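Local coordinates for protein N-alpha-acetyltransferase 30 (Saccharomyces cerevisiae, PDB 6YGA) that catalyses, as the catalytic subunit of the NatC complex, transfer of the acetyl group of acetyl-CoA to the N-terminal methionine of proteins with a hydrophobic second residue, at residues A[94-99]-A[127-132]; A[102-107]-A[131-136]; A[16-21]-A[59-64]. All blocks are in the same frame, centred on the assembly; numbering follows the deposited sequence.

Interaction 1. Residues A[94-99]-A[127-132]; sequences GIAKKL and LNLYEG. With EDO (1,2-ethanediol), chain K.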
# COMPACT_ATOMS: atom_id res chain seq x y z
N GLY A 94 -3.18 10.05 -31.97
CA GLY A 94 -3.72 11.05 -31.07
C GLY A 94 -5.20 10.92 -30.79
O GLY A 94 -5.82 11.90 -30.35
N ILE A 95 -5.78 9.75 -31.02
CA ILE A 95 -7.22 9.58 -30.81
C ILE A 95 -7.56 9.60 -29.33
O ILE A 95 -8.53 10.23 -28.91
CB ILE A 95 -7.70 8.29 -31.49
CG1 ILE A 95 -7.34 8.30 -32.97
CG2 ILE A 95 -9.20 8.13 -31.31
CD1 ILE A 95 -7.73 7.04 -33.69
N ALA A 96 -6.77 8.90 -28.51
CA ALA A 96 -7.01 8.90 -27.07
C ALA A 96 -6.92 10.31 -26.49
O ALA A 96 -7.73 10.69 -25.64
CB ALA A 96 -6.02 7.97 -26.37
N LYS A 97 -5.94 11.09 -26.95
CA LYS A 97 -5.79 12.45 -26.43
C LYS A 97 -7.00 13.31 -26.77
O LYS A 97 -7.43 14.12 -25.95
CB LYS A 97 -4.51 13.08 -26.98
CG LYS A 97 -4.32 14.54 -26.59
CD LYS A 97 -2.95 15.04 -27.01
CE LYS A 97 -2.76 16.50 -26.64
NZ LYS A 97 -1.38 16.97 -26.93
N LYS A 98 -7.57 13.13 -27.96
CA LYS A 98 -8.73 13.92 -28.34
C LYS A 98 -9.97 13.51 -27.54
O LYS A 98 -10.80 14.36 -27.20
CB LYS A 98 -8.99 13.78 -29.84
CG LYS A 98 -9.81 14.92 -30.41
CD LYS A 98 -9.11 16.25 -30.19
CE LYS A 98 -9.96 17.41 -30.68
NZ LYS A 98 -9.20 18.69 -30.63
N LEU A 99 -10.10 12.22 -27.22
CA LEU A 99 -11.22 11.77 -26.41
C LEU A 99 -11.13 12.32 -24.99
O LEU A 99 -12.15 12.71 -24.40
CB LEU A 99 -11.28 10.25 -26.39
CG LEU A 99 -11.88 9.56 -27.62
CD1 LEU A 99 -11.54 8.08 -27.63
CD2 LEU A 99 -13.39 9.75 -27.64
N LEU A 127 0.72 8.20 -18.47
CA LEU A 127 1.27 9.29 -17.67
C LEU A 127 1.67 10.47 -18.54
O LEU A 127 1.42 11.62 -18.19
CB LEU A 127 2.46 8.80 -16.85
CG LEU A 127 2.18 7.85 -15.68
CD1 LEU A 127 3.47 7.39 -15.02
CD2 LEU A 127 1.28 8.53 -14.67
N ASN A 128 2.30 10.19 -19.68
CA ASN A 128 2.72 11.27 -20.57
C ASN A 128 1.52 12.01 -21.14
O ASN A 128 1.55 13.24 -21.28
CB ASN A 128 3.60 10.71 -21.69
CG ASN A 128 4.21 11.79 -22.56
OD1 ASN A 128 5.30 12.28 -22.28
ND2 ASN A 128 3.50 12.16 -23.62
N LEU A 129 0.45 11.29 -21.45
CA LEU A 129 -0.74 11.92 -22.02
C LEU A 129 -1.42 12.83 -21.00
O LEU A 129 -1.78 13.97 -21.31
CB LEU A 129 -1.70 10.85 -22.53
CG LEU A 129 -3.17 11.16 -22.84
CD1 LEU A 129 -3.34 12.41 -23.68
CD2 LEU A 129 -3.79 9.96 -23.54
N TYR A 130 -1.60 12.34 -19.77
CA TYR A 130 -2.34 13.10 -18.76
C TYR A 130 -1.51 14.22 -18.17
O TYR A 130 -1.99 15.35 -18.02
CB TYR A 130 -2.84 12.15 -17.67
CG TYR A 130 -3.95 11.24 -18.15
CD1 TYR A 130 -5.06 11.77 -18.80
CD2 TYR A 130 -3.89 9.87 -17.96
CE1 TYR A 130 -6.08 10.96 -19.24
CE2 TYR A 130 -4.91 9.04 -18.41
CZ TYR A 130 -6.00 9.60 -19.05
OH TYR A 130 -7.02 8.79 -19.49
N GLU A 131 -0.25 13.95 -17.81
CA GLU A 131 0.58 14.99 -17.21
C GLU A 131 0.87 16.11 -18.20
O GLU A 131 1.07 17.26 -17.80
CB GLU A 131 1.87 14.38 -16.67
CG GLU A 131 1.65 13.43 -15.50
CD GLU A 131 2.82 12.51 -15.25
OE1 GLU A 131 3.87 12.68 -15.90
OE2 GLU A 131 2.69 11.61 -14.39
N GLY A 132 0.87 15.80 -19.50
CA GLY A 132 1.01 16.84 -20.51
C GLY A 132 -0.16 17.80 -20.56
O GLY A 132 -0.03 18.89 -21.12
C1 EDO K . -7.23 6.23 -16.85
O1 EDO K . -6.44 5.81 -17.97
C2 EDO K . -8.68 5.84 -17.08
O2 EDO K . -8.76 4.41 -17.20

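Interaction 2. Residues A[102-107]-A[131-136]; sequences IAIDKM and EGMGFI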
# COMPACT_ATOMS: atom_id res chain seq x y z
N ILE A 102 -12.08 16.12 -25.18
CA ILE A 102 -13.50 16.42 -25.35
C ILE A 102 -14.29 16.05 -24.10
O ILE A 102 -15.29 16.70 -23.78
CB ILE A 102 -14.06 15.73 -26.61
CG1 ILE A 102 -15.48 16.21 -26.91
CG2 ILE A 102 -14.03 14.22 -26.46
CD1 ILE A 102 -16.03 15.69 -28.22
N ALA A 103 -13.83 15.04 -23.36
CA ALA A 103 -14.51 14.67 -22.12
C ALA A 103 -14.25 15.69 -21.02
O ALA A 103 -15.18 16.08 -20.30
CB ALA A 103 -14.07 13.27 -21.68
N ILE A 104 -13.00 16.13 -20.87
CA ILE A 104 -12.69 17.14 -19.86
C ILE A 104 -13.39 18.45 -20.20
O ILE A 104 -13.88 19.16 -19.31
CB ILE A 104 -11.17 17.31 -19.73
CG1 ILE A 104 -10.53 16.02 -19.22
CG2 ILE A 104 -10.84 18.47 -18.79
CD1 ILE A 104 -9.03 16.13 -19.01
N ASP A 105 -13.45 18.79 -21.49
CA ASP A 105 -14.16 20.00 -21.90
C ASP A 105 -15.63 19.92 -21.52
O ASP A 105 -16.22 20.92 -21.08
CB ASP A 105 -13.99 20.20 -23.41
CG ASP A 105 -14.62 21.49 -23.90
OD1 ASP A 105 -15.86 21.54 -24.03
OD2 ASP A 105 -13.88 22.47 -24.16
N LYS A 106 -16.24 18.75 -21.66
CA LYS A 106 -17.64 18.58 -21.27
C LYS A 106 -17.80 18.72 -19.76
O LYS A 106 -18.73 19.39 -19.29
CB LYS A 106 -18.15 17.21 -21.74
CG LYS A 106 -19.55 16.86 -21.27
CD LYS A 106 -20.58 17.86 -21.77
CE LYS A 106 -21.99 17.45 -21.37
NZ LYS A 106 -23.00 18.45 -21.81
N MSE A 107 -16.92 18.10 -18.99
CA MSE A 107 -17.01 18.13 -17.54
C MSE A 107 -16.70 19.53 -16.99
O MSE A 107 -17.30 19.95 -16.00
CB MSE A 107 -16.07 17.08 -16.92
CG MSE A 107 -16.50 15.64 -17.22
SE MSE A 107 -15.52 14.26 -16.24
CE MSE A 107 -13.95 14.11 -17.37
N GLU A 131 -0.25 13.95 -17.81
CA GLU A 131 0.58 14.99 -17.21
C GLU A 131 0.87 16.11 -18.20
O GLU A 131 1.07 17.26 -17.80
CB GLU A 131 1.87 14.38 -16.67
CG GLU A 131 1.65 13.43 -15.50
CD GLU A 131 2.82 12.51 -15.25
OE1 GLU A 131 3.87 12.68 -15.90
OE2 GLU A 131 2.69 11.61 -14.39
N GLY A 132 0.87 15.80 -19.50
CA GLY A 132 1.01 16.84 -20.51
C GLY A 132 -0.16 17.80 -20.56
O GLY A 132 -0.03 18.89 -21.12
N MSE A 133 -1.30 17.42 -19.98
CA MSE A 133 -2.49 18.27 -19.99
C MSE A 133 -2.60 19.08 -18.70
O MSE A 133 -3.48 19.93 -18.56
CB MSE A 133 -3.76 17.44 -20.19
CG MSE A 133 -3.75 16.61 -21.46
SE MSE A 133 -5.40 15.59 -21.65
CE MSE A 133 -6.67 17.06 -21.67
N GLY A 134 -1.71 18.80 -17.76
CA GLY A 134 -1.66 19.51 -16.50
C GLY A 134 -1.90 18.66 -15.29
O GLY A 134 -1.80 19.16 -14.16
N PHE A 135 -2.24 17.38 -15.48
CA PHE A 135 -2.41 16.48 -14.35
C PHE A 135 -1.11 16.37 -13.57
O PHE A 135 -0.01 16.41 -14.13
CB PHE A 135 -2.83 15.09 -14.84
CG PHE A 135 -4.29 14.96 -15.18
CD1 PHE A 135 -4.76 15.32 -16.43
CD2 PHE A 135 -5.19 14.46 -14.24
CE1 PHE A 135 -6.11 15.19 -16.75
CE2 PHE A 135 -6.53 14.33 -14.55
CZ PHE A 135 -6.99 14.69 -15.80
N ILE A 136 -1.24 16.23 -12.25
CA ILE A 136 -0.11 15.93 -11.38
C ILE A 136 -0.49 14.76 -10.49
O ILE A 136 -1.66 14.51 -10.21
CB ILE A 136 0.35 17.14 -10.53
CG1 ILE A 136 -0.82 17.68 -9.70
CG2 ILE A 136 0.95 18.22 -11.42
CD1 ILE A 136 -0.42 18.83 -8.79

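Interaction 3. Residues A[16-21]-A[59-64]; sequences FASIKK and NIPIGC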
# COMPACT_ATOMS: atom_id res chain seq x y z
N PHE A 16 -23.93 0.68 -27.56
CA PHE A 16 -23.61 0.23 -26.21
C PHE A 16 -22.71 -0.99 -26.23
O PHE A 16 -21.66 -1.02 -25.57
CB PHE A 16 -24.91 -0.07 -25.46
CG PHE A 16 -24.75 -0.21 -23.97
CD1 PHE A 16 -24.13 -1.32 -23.42
CD2 PHE A 16 -25.26 0.75 -23.11
CE1 PHE A 16 -23.99 -1.45 -22.05
CE2 PHE A 16 -25.14 0.63 -21.74
CZ PHE A 16 -24.50 -0.48 -21.21
N ALA A 17 -23.10 -2.02 -26.98
CA ALA A 17 -22.34 -3.27 -26.98
C ALA A 17 -20.95 -3.06 -27.56
O ALA A 17 -19.99 -3.70 -27.10
CB ALA A 17 -23.09 -4.34 -27.77
N SER A 18 -20.81 -2.18 -28.55
CA SER A 18 -19.51 -1.96 -29.16
C SER A 18 -18.53 -1.34 -28.17
O SER A 18 -17.33 -1.64 -28.20
CB SER A 18 -19.66 -1.07 -30.40
OG SER A 18 -20.75 -1.48 -31.20
N ILE A 19 -19.03 -0.46 -27.30
CA ILE A 19 -18.18 0.14 -26.27
C ILE A 19 -17.67 -0.92 -25.31
O ILE A 19 -16.50 -0.91 -24.91
CB ILE A 19 -18.95 1.25 -25.53
CG1 ILE A 19 -19.32 2.38 -26.50
CG2 ILE A 19 -18.16 1.77 -24.35
CD1 ILE A 19 -20.28 3.39 -25.92
N LYS A 20 -18.54 -1.86 -24.93
CA LYS A 20 -18.13 -2.93 -24.03
C LYS A 20 -17.02 -3.78 -24.65
O LYS A 20 -16.07 -4.17 -23.96
CB LYS A 20 -19.33 -3.79 -23.65
CG LYS A 20 -18.97 -5.16 -23.11
CD LYS A 20 -19.99 -5.65 -22.09
CE LYS A 20 -19.51 -6.94 -21.44
NZ LYS A 20 -20.26 -7.25 -20.19
N LYS A 21 -17.13 -4.08 -25.94
CA LYS A 21 -16.11 -4.90 -26.60
C LYS A 21 -14.76 -4.20 -26.61
O LYS A 21 -13.72 -4.83 -26.37
CB LYS A 21 -16.55 -5.24 -28.02
CG LYS A 21 -15.71 -6.32 -28.68
CD LYS A 21 -15.91 -7.66 -27.98
CE LYS A 21 -15.25 -8.79 -28.75
NZ LYS A 21 -15.60 -10.14 -28.20
N ASN A 59 -19.71 3.81 -38.59
CA ASN A 59 -20.26 4.17 -37.29
C ASN A 59 -19.84 3.22 -36.17
O ASN A 59 -20.33 3.36 -35.05
CB ASN A 59 -21.78 4.26 -37.38
CG ASN A 59 -22.40 4.99 -36.20
OD1 ASN A 59 -23.16 4.42 -35.43
ND2 ASN A 59 -22.05 6.27 -36.04
N ILE A 60 -18.96 2.26 -36.44
CA ILE A 60 -18.50 1.40 -35.34
C ILE A 60 -17.53 2.20 -34.49
O ILE A 60 -16.71 2.97 -35.03
CB ILE A 60 -17.86 0.12 -35.89
CG1 ILE A 60 -17.58 -0.86 -34.74
CG2 ILE A 60 -16.58 0.45 -36.64
CD1 ILE A 60 -16.76 -2.05 -35.16
N PRO A 61 -17.61 2.12 -33.16
CA PRO A 61 -16.64 2.85 -32.33
C PRO A 61 -15.27 2.18 -32.37
O PRO A 61 -15.14 0.98 -32.13
CB PRO A 61 -17.26 2.79 -30.93
CG PRO A 61 -18.71 2.49 -31.15
CD PRO A 61 -18.74 1.62 -32.37
N ILE A 62 -14.24 2.98 -32.67
CA ILE A 62 -12.85 2.53 -32.59
C ILE A 62 -12.15 3.07 -31.35
O ILE A 62 -11.00 2.69 -31.08
CB ILE A 62 -12.06 2.92 -33.86
CG1 ILE A 62 -12.29 4.39 -34.24
CG2 ILE A 62 -12.47 2.02 -35.01
CD1 ILE A 62 -11.29 5.36 -33.63
N GLY A 63 -12.80 3.95 -30.60
CA GLY A 63 -12.26 4.44 -29.34
C GLY A 63 -13.38 5.05 -28.53
O GLY A 63 -14.40 5.50 -29.08
N CYS A 64 -13.20 5.05 -27.21
CA CYS A 64 -14.23 5.59 -26.34
C CYS A 64 -13.63 6.00 -25.01
O CYS A 64 -12.56 5.53 -24.62
CB CYS A 64 -15.36 4.58 -26.12
SG CYS A 64 -14.87 3.15 -25.15

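Interaction 1. Residues A[94-99]-A[127-132]
Leu129 carries this contact from the side of residues 127-132. Its two methyl groups reach across to helix 95-109 and divide the work. CD1 lies against the root of Lys97, 3.6 Å from Lys97 CB and 3.7 Å from Lys97 CG. CD2 turns to the small side chain one residue earlier, with Leu129 CD2 4.1 Å from Ala96 CB. The fork is placed by a first torsion of 163°, which sets CG of Leu129 opposite its backbone N. The close part ends there. Lys97 gives only its first carbons to the leucine. Beyond CG it runs on extended, and the residue as a whole is exposed.

Both segments belong to the GNAT fold of the N-terminal acetyltransferases, and the contact joins helix 95-109 to helix 124-131. Gly94 is the N-cap of the first helix and the central glycine of RGHGIA, which fits the R-x-x-G-x-A motif that binds acetyl-CoA in this family. The nearest CA atoms of the two segments, of Lys97 and Leu129, are 6.7 Å apart. With about 117 Å² buried in all, the pairing is light and lies at the surface.

Tyr130, the next residue, leaves the helix on its inner side and packs on Ile81, Leu84, Leu117 and Leu154 of the sheet. Its hydroxyl makes a weak hydrogen bond to a 1,2-ethanediol, probably from the crystallisation liquor, with Tyr130 OH 3.4 Å from O1 of the diol.

Interaction 2. Residues A[102-107]-A[131-136]
Ile104, Met133 and Phe135 meet here inside the GNAT fold, between helix 95-109 and the turn that leads from helix 124-131 into strand 136-141. Ile104 has the most surface buried by the contact, and it touches both partners with one atom, CD1. Its side chain is stretched out, with chi2 at -178°, so that this methyl stands well clear of the helix. The backbones stay far apart: Ile104 CA and Met133 CA, the nearest pair of CA atoms, are separated by 10.3 Å. Side chains alone bridge the distance.

Met133 is a selenomethionine. It reaches out to meet the isoleucine tip to tip, and the chain bends at chi3 (60°). Phe135 approaches from the opposite direction to Ile104 and offers the edge of its ring.

Gly134 separates these two residues. With positive phi, it is the first to leave helical angles, in a Schellman motif, and Glu131 to Gly134 form a type I beta turn. This puts Met133 and Phe135 together in front of the same isoleucine. The sheet lies beneath, with Ile115 and Leu156 touching both Ile104 and Phe135. Phe578 of the neighbouring N-alpha-acetyltransferase 35 chain packs on Ile104 and Met133, so the cluster borders the subunit interface. Ile104 CD1 lies 3.7 Å from Met133 CE and 3.8 Å from Phe135 CE1, near the plane of the phenyl ring.

Interaction 3. Residues A[16-21]-A[59-64]
Ser18 and Ile19 of helix 13-26 meet Pro61 and Cys64 at the start of strand 61-72. About 196 Å² is buried between the two segments. Phe16 opens the helical segment but turns its back on residues 59-64.

Ser18 faces the proline. Its CB does the touching, 3.5 Å from Pro61 CD and 3.8 Å from Pro61 CG. The contact is thus made by carbon against the CD-CG edge of the pyrrolidine ring. The hydroxyl stands a little farther off, with Ser18 OG 3.9 Å from Pro61 CD. Its polar partner is within its own helix. With chi1 at -45°, OG lies beside its backbone N and is hydrogen-bonded to the carbonyl O of Glu14, one turn earlier. The backbones are near here, with Ser18 CA and Pro61 CA 6.4 Å apart.

Ile19 carries the contact on to Cys64. Its branch methyl makes the approach, with Ile19 CG2 3.7 Å from Cys64 SG. The sulfur is directed by a chi1 of 68°, which sets it between the backbone N and the carbonyl carbon of Cys64. The CA atoms of Ile19 and Cys64 are 6.7 Å apart. Ile49 of the adjacent strand 47-52 touches Ile19, Pro61 and Cys64, and closes the apolar patch.

Lys20 points away and makes a salt bridge to Glu56 of the neighbouring N-alpha-acetyltransferase 35 chain.

Between Pro61 and Cys64, Ile62 and Gly63 form a classic beta bulge, and the chain turns a corner at Ile62. The arrangement is that of a GNAT domain, in which the first helix after the N-terminal strand packs on the central mixed sheet.

In the fold
Interactions 1 and 2 are neighbours, with centres 8 Å apart. Both use helix 95-109 and the end of helix 124-131, sharing Glu131 and Gly132. A probable hydrogen bond of 3.3 Å between Tyr130 O and Phe135 N joins them. In interaction 3, helix 13-26 packs on the opposite face of the sheet from helix 95-109, as in other GNAT domains. It still touches interaction 1, where Leu99 CD1 packs 3.5 Å from Cys64 N. Interactions 2 and 3 lie on opposite sides of the chain's centre, their centres 22 Å apart. The complex contains no acetyl-CoA. By analogy with other GNAT enzymes, the cofactor would probably bind near the start of helix 95-109, close to interaction 1.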